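Local structure of immunomodulatory active chitinase (Trichuris suis, 6G9C) at residues Lys197-Gly202 with Ser259-Pro264; Val215-Tyr220 with Glu252-Tyr257. The protein probably hydrolyses chitin as a family 18 glycosidase, and is a secreted whipworm protein with immunomodulatory activity. One frame throughout, in Å; residues are numbered along the deposited sequence.

Contact 1: Lys197-Gly202 with Ser259-Pro264; sequences KTVDAG and SDKGMP
K261, on the last turn of helix 251-261, reaches across to D200 on helix 196-202 and carries nearly all of this contact. Its CB points at the opposing helix, and CG lies over one face of the ring of Y257, one turn earlier, above its CE2 side. Bends at chi2 and chi3 then fold the chain, bringing CD to 3.8 Å from D200 OD1. CE sits 3.4 Å from that same oxygen and, at 4.4 Å, just brushes V199 CG1. Helix 251-261 belongs to the outer layer of the family 18 TIM barrel, whereas the short helix 196-202 follows the C-terminal end of barrel strand 187-193; the former closes in a Schellman motif, where G262 takes a positive phi of 120°. At the tip, NZ forms a salt bridge with D200 OD1 (2.9 Å), meeting it from above the carboxylate, 45° out of its plane, as the two side chains cross at roughly a right angle. The hydroxyl of Y257 probably also hydrogen-bonds to OD1, though modelled too close for its length to be trusted. NZ also donates to a water 3.1 Å away that lies 2.7 Å from D200 O, to which it probably donates, linking ammonium group and helix backbone.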
loop_
_atom_site.group_PDB
_atom_site.type_symbol
_atom_site.label_atom_id
_atom_site.label_comp_id
_atom_site.label_asym_id
_atom_site.label_seq_id
_atom_site.Cartn_x
_atom_site.Cartn_y
_atom_site.Cartn_z
ATOM N N LYS A 197 -38.358 6.278 -14.156
ATOM C CA LYS A 197 -38.939 5.103 -14.799
ATOM C C LYS A 197 -37.965 3.934 -14.780
ATOM O O LYS A 197 -38.366 2.784 -14.562
ATOM C CB LYS A 197 -39.337 5.425 -16.237
ATOM C CG LYS A 197 -40.205 6.654 -16.400
ATOM C CD LYS A 197 -41.682 6.304 -16.320
ATOM C CE LYS A 197 -42.494 7.122 -17.323
ATOM N NZ LYS A 197 -42.370 8.597 -17.110
ATOM N N THR A 198 -36.685 4.214 -15.027
ATOM C CA THR A 198 -35.659 3.178 -14.969
ATOM C C THR A 198 -35.494 2.653 -13.550
ATOM O O THR A 198 -35.348 1.441 -13.343
ATOM C CB THR A 198 -34.337 3.732 -15.504
ATOM O OG1 THR A 198 -34.538 4.195 -16.845
ATOM C CG2 THR A 198 -33.251 2.666 -15.497
ATOM N N VAL A 199 -35.528 3.552 -12.560
ATOM C CA VAL A 199 -35.440 3.136 -11.159
ATOM C C VAL A 199 -36.599 2.210 -10.816
ATOM O O VAL A 199 -36.415 1.153 -10.201
ATOM C CB VAL A 199 -35.416 4.368 -10.233
ATOM C CG1 VAL A 199 -35.462 3.945 -8.771
ATOM C CG2 VAL A 199 -34.210 5.229 -10.506
ATOM N N ASP A 200 -37.808 2.592 -11.231
ATOM C CA ASP A 200 -38.995 1.778 -10.985
ATOM C C ASP A 200 -38.845 0.377 -11.563
ATOM O O ASP A 200 -39.189 -0.619 -10.914
ATOM C CB ASP A 200 -40.222 2.461 -11.587
ATOM C CG ASP A 200 -40.934 3.349 -10.600
ATOM O OD1 ASP A 200 -40.384 3.575 -9.503
ATOM O OD2 ASP A 200 -42.054 3.806 -10.917
ATOM N N ALA A 201 -38.332 0.284 -12.789
ATOM C CA ALA A 201 -38.331 -0.988 -13.498
ATOM C C ALA A 201 -37.255 -1.930 -12.974
ATOM O O ALA A 201 -37.478 -3.145 -12.893
ATOM C CB ALA A 201 -38.136 -0.746 -14.991
ATOM N N GLY A 202 -36.088 -1.394 -12.607
ATOM C CA GLY A 202 -34.909 -2.227 -12.448
ATOM C C GLY A 202 -34.379 -2.447 -11.044
ATOM O O GLY A 202 -33.603 -3.383 -10.820
ATOM N N SER A 259 -34.827 8.697 -2.528
ATOM C CA SER A 259 -35.256 8.801 -1.137
ATOM C C SER A 259 -36.695 8.324 -0.974
ATOM O O SER A 259 -36.993 7.498 -0.099
ATOM C CB SER A 259 -35.110 10.240 -0.652
ATOM O OG SER A 259 -35.450 10.362 0.721
ATOM N N ASP A 260 -37.605 8.830 -1.818
ATOM C CA ASP A 260 -39.013 8.457 -1.689
ATOM C C ASP A 260 -39.214 6.958 -1.877
ATOM O O ASP A 260 -40.164 6.386 -1.332
ATOM C CB ASP A 260 -39.873 9.225 -2.699
ATOM C CG ASP A 260 -40.068 10.686 -2.324
ATOM O OD1 ASP A 260 -39.929 11.037 -1.129
ATOM O OD2 ASP A 260 -40.381 11.484 -3.235
ATOM N N LYS A 261 -38.328 6.309 -2.632
ATOM C CA LYS A 261 -38.430 4.881 -2.898
ATOM C C LYS A 261 -37.833 4.027 -1.790
ATOM O O LYS A 261 -37.995 2.804 -1.821
ATOM C CB LYS A 261 -37.749 4.550 -4.226
ATOM C CG LYS A 261 -38.467 5.136 -5.427
ATOM C CD LYS A 261 -39.585 4.234 -5.887
ATOM C CE LYS A 261 -39.039 2.948 -6.488
ATOM N NZ LYS A 261 -40.152 2.109 -7.031
ATOM N N GLY A 262 -37.134 4.626 -0.830
ATOM C CA GLY A 262 -36.714 3.882 0.341
ATOM C C GLY A 262 -35.220 3.808 0.576
ATOM O O GLY A 262 -34.778 3.061 1.452
ATOM N N MET A 263 -34.430 4.575 -0.179
ATOM C CA MET A 263 -32.990 4.619 0.038
ATOM C C MET A 263 -32.661 5.736 1.018
ATOM O O MET A 263 -32.946 6.906 0.723
ATOM C CB MET A 263 -32.245 4.832 -1.271
ATOM C CG MET A 263 -30.715 4.843 -1.140
ATOM S SD MET A 263 -30.036 3.235 -0.657
ATOM C CE MET A 263 -30.361 2.269 -2.134
ATOM N N PRO A 264 -32.095 5.429 2.187
ATOM C CA PRO A 264 -31.763 6.490 3.150
ATOM C C PRO A 264 -30.839 7.544 2.539
ATOM O O PRO A 264 -29.931 7.236 1.760
ATOM C CB PRO A 264 -31.086 5.728 4.294
ATOM C CG PRO A 264 -31.631 4.308 4.187
ATOM C CD PRO A 264 -31.812 4.080 2.709
HETATM O O HOH W 1 -38.822 -0.402 -8.216
#

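Contact 2: Val215-Tyr220 with Glu252-Tyr257. With EDO (1,2-ethanediol), chain E.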
loop_
_atom_site.group_PDB
_atom_site.type_symbol
_atom_site.label_atom_id
_atom_site.label_comp_id
_atom_site.label_asym_id
_atom_site.label_seq_id
_atom_site.Cartn_x
_atom_site.Cartn_y
_atom_site.Cartn_z
ATOM N N VAL A 215 -25.003 4.345 -2.974
ATOM C CA VAL A 215 -25.211 4.373 -4.419
ATOM C C VAL A 215 -24.736 5.710 -4.973
ATOM O O VAL A 215 -24.993 6.770 -4.391
ATOM C CB VAL A 215 -26.676 4.102 -4.825
ATOM C CG1 VAL A 215 -27.046 2.653 -4.474
ATOM C CG2 VAL A 215 -27.652 5.111 -4.188
ATOM N N ASN A 216 -24.023 5.640 -6.090
ATOM C CA ASN A 216 -23.556 6.810 -6.835
ATOM C C ASN A 216 -24.663 7.171 -7.825
ATOM O O ASN A 216 -24.812 6.531 -8.869
ATOM C CB ASN A 216 -22.237 6.494 -7.536
ATOM C CG ASN A 216 -21.049 6.475 -6.569
ATOM O OD1 ASN A 216 -21.132 7.017 -5.470
ATOM N ND2 ASN A 216 -19.943 5.853 -6.982
ATOM N N LEU A 217 -25.472 8.166 -7.473
ATOM C CA LEU A 217 -26.580 8.594 -8.321
ATOM C C LEU A 217 -26.056 9.295 -9.570
ATOM O O LEU A 217 -25.364 10.320 -9.478
ATOM C CB LEU A 217 -27.508 9.524 -7.539
ATOM C CG LEU A 217 -28.691 10.057 -8.345
ATOM C CD1 LEU A 217 -29.660 8.928 -8.735
ATOM C CD2 LEU A 217 -29.404 11.137 -7.562
ATOM N N MET A 218 -26.389 8.751 -10.738
ATOM C CA MET A 218 -25.911 9.288 -12.011
ATOM C C MET A 218 -26.864 10.367 -12.524
ATOM O O MET A 218 -27.469 10.246 -13.587
ATOM C CB MET A 218 -25.751 8.167 -13.032
ATOM C CG MET A 218 -24.641 7.180 -12.673
ATOM S SD MET A 218 -24.639 5.729 -13.747
ATOM C CE MET A 218 -24.102 6.444 -15.296
ATOM N N CYS A 219 -26.961 11.451 -11.748
ATOM C CA CYS A 219 -27.874 12.547 -12.068
ATOM C C CYS A 219 -27.164 13.512 -13.021
ATOM O O CYS A 219 -26.813 14.644 -12.695
ATOM C CB CYS A 219 -28.360 13.229 -10.795
ATOM S SG CYS A 219 -27.043 13.524 -9.589
ATOM N N TYR A 220 -26.933 13.000 -14.225
ATOM C CA TYR A 220 -26.367 13.741 -15.340
ATOM C C TYR A 220 -26.714 12.967 -16.605
ATOM O O TYR A 220 -27.374 11.920 -16.555
ATOM C CB TYR A 220 -24.853 13.967 -15.183
ATOM C CG TYR A 220 -24.062 12.789 -14.641
ATOM C CD1 TYR A 220 -23.869 11.637 -15.408
ATOM C CD2 TYR A 220 -23.487 12.842 -13.378
ATOM C CE1 TYR A 220 -23.127 10.549 -14.915
ATOM C CE2 TYR A 220 -22.755 11.768 -12.873
ATOM C CZ TYR A 220 -22.580 10.629 -13.641
ATOM O OH TYR A 220 -21.839 9.584 -13.134
ATOM N N GLU A 252 -32.295 17.605 -8.056
ATOM C CA GLU A 252 -33.179 17.712 -6.901
ATOM C C GLU A 252 -34.223 16.606 -6.889
ATOM O O GLU A 252 -34.441 15.959 -5.862
ATOM C CB GLU A 252 -33.862 19.081 -6.887
ATOM C CG GLU A 252 -34.771 19.285 -5.680
ATOM C CD GLU A 252 -35.688 20.485 -5.831
ATOM O OE1 GLU A 252 -36.531 20.489 -6.757
ATOM O OE2 GLU A 252 -35.564 21.426 -5.020
ATOM N N GLN A 253 -34.886 16.377 -8.027
ATOM C CA GLN A 253 -36.014 15.451 -8.054
ATOM C C GLN A 253 -35.571 13.995 -8.177
ATOM O O GLN A 253 -36.185 13.110 -7.565
ATOM C CB GLN A 253 -36.965 15.814 -9.196
ATOM C CG GLN A 253 -37.673 17.144 -8.995
ATOM C CD GLN A 253 -38.567 17.134 -7.776
ATOM O OE1 GLN A 253 -39.309 16.182 -7.553
ATOM N NE2 GLN A 253 -38.490 18.186 -6.970
ATOM N N SER A 254 -34.529 13.727 -8.970
ATOM C CA SER A 254 -34.043 12.359 -9.120
ATOM C C SER A 254 -33.505 11.813 -7.800
ATOM O O SER A 254 -33.765 10.655 -7.446
ATOM C CB SER A 254 -32.981 12.292 -10.220
ATOM O OG SER A 254 -31.773 12.973 -9.850
ATOM N N SER A 255 -32.767 12.637 -7.046
ATOM C CA SER A 255 -32.318 12.215 -5.721
ATOM C C SER A 255 -33.497 12.061 -4.763
ATOM O O SER A 255 -33.573 11.081 -4.008
ATOM C CB SER A 255 -31.294 13.215 -5.179
ATOM O OG SER A 255 -31.898 14.473 -4.926
ATOM N N LYS A 256 -34.434 13.013 -4.785
ATOM C CA LYS A 256 -35.622 12.892 -3.953
ATOM C C LYS A 256 -36.397 11.625 -4.280
ATOM O O LYS A 256 -37.002 11.021 -3.388
ATOM C CB LYS A 256 -36.519 14.121 -4.123
ATOM C CG LYS A 256 -37.834 14.058 -3.356
ATOM C CD LYS A 256 -38.628 15.345 -3.527
ATOM C CE LYS A 256 -39.728 15.470 -2.484
ATOM N NZ LYS A 256 -40.753 14.403 -2.629
ATOM N N TYR A 257 -36.384 11.202 -5.547
ATOM C CA TYR A 257 -37.117 9.995 -5.913
ATOM C C TYR A 257 -36.496 8.759 -5.269
ATOM O O TYR A 257 -37.210 7.909 -4.729
ATOM C CB TYR A 257 -37.179 9.833 -7.433
ATOM C CG TYR A 257 -38.162 8.749 -7.840
ATOM C CD1 TYR A 257 -39.529 8.963 -7.762
ATOM C CD2 TYR A 257 -37.718 7.499 -8.265
ATOM C CE1 TYR A 257 -40.436 7.970 -8.114
ATOM C CE2 TYR A 257 -38.617 6.502 -8.619
ATOM C CZ TYR A 257 -39.969 6.752 -8.541
ATOM O OH TYR A 257 -40.861 5.777 -8.891
HETATM C C1 EDO E . -20.023 5.090 -14.972
HETATM O O1 EDO E . -20.763 5.332 -16.199
HETATM C C2 EDO E . -20.579 5.880 -13.782
HETATM O O2 EDO E . -20.674 7.284 -14.131
#
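L217 keeps CG trans to its backbone N (chi1 179°) and turns at chi2 (66°), which carries CD2 out against the turn of helix formed by S254 and S255. The methyl settles on the backbone, 3.6 Å from S255 CA, with S255 CB at 3.7 Å and S254 OG at 3.8 Å. Beside it, C219 CB approaches S254 OG to 3.6 Å. With chi1 at 68°, S254 OG folds back along its own helix to hydrogen-bond N250 O, so it presents itself to L217 and C219 with its polar needs met inside the helix; S255 OG likewise turns back to its own helix, with V251 O and E252 O both in reach of its one proton. Across the interface there is no hydrogen bond, and the contact is buried van der Waals packing of an outer helix on a barrel strand. This is the TIM barrel of family 18: strand 214-218 runs parallel between strands 187-193 and 268-281, and S255 also meets I270 of the latter and W356 of helix 347-360. M218-C219-Y220 fits the family's MxYD signature. Two successive inverse gamma turns, centred on M218 and C219, follow on from L217, while the CB of M218 points away from the helix. The Y220 ring packs one face over M218 C, which stands 4.1 Å above its centre. Y220 OH shares a hydrogen bond of 2.8 Å with O2 of a 1,2-ethanediol, an atom at the ring edge and near its plane, and M218 CE is 3.6 Å from O1 of the same molecule. The diol, probably from the crystallisation liquor, also bonds E153, the glutamate ending the DxxDxDxE signature; in family 18 chitinases this position generally supplies the acid.

Helix 251-261 serves both contacts: its final turn faces helix 196-202 in contact 1, and the turns before it rest on strand 214-218 in contact 2. The centres are about 10 Å apart, and Y257 is the main bridge. Its OH lies 2.3 Å from D200 OD1, probably a hydrogen bond although the modelled length is doubtful, and its CE2 packs 4.1 Å from V199 CG1. A second join brings M263 CE to 4.1 Å from V215 CG1. Y154, next to E153, touches both T198 and M218. The diol site belongs to contact 2, where M218 and Y220 line what is probably the substrate cleft.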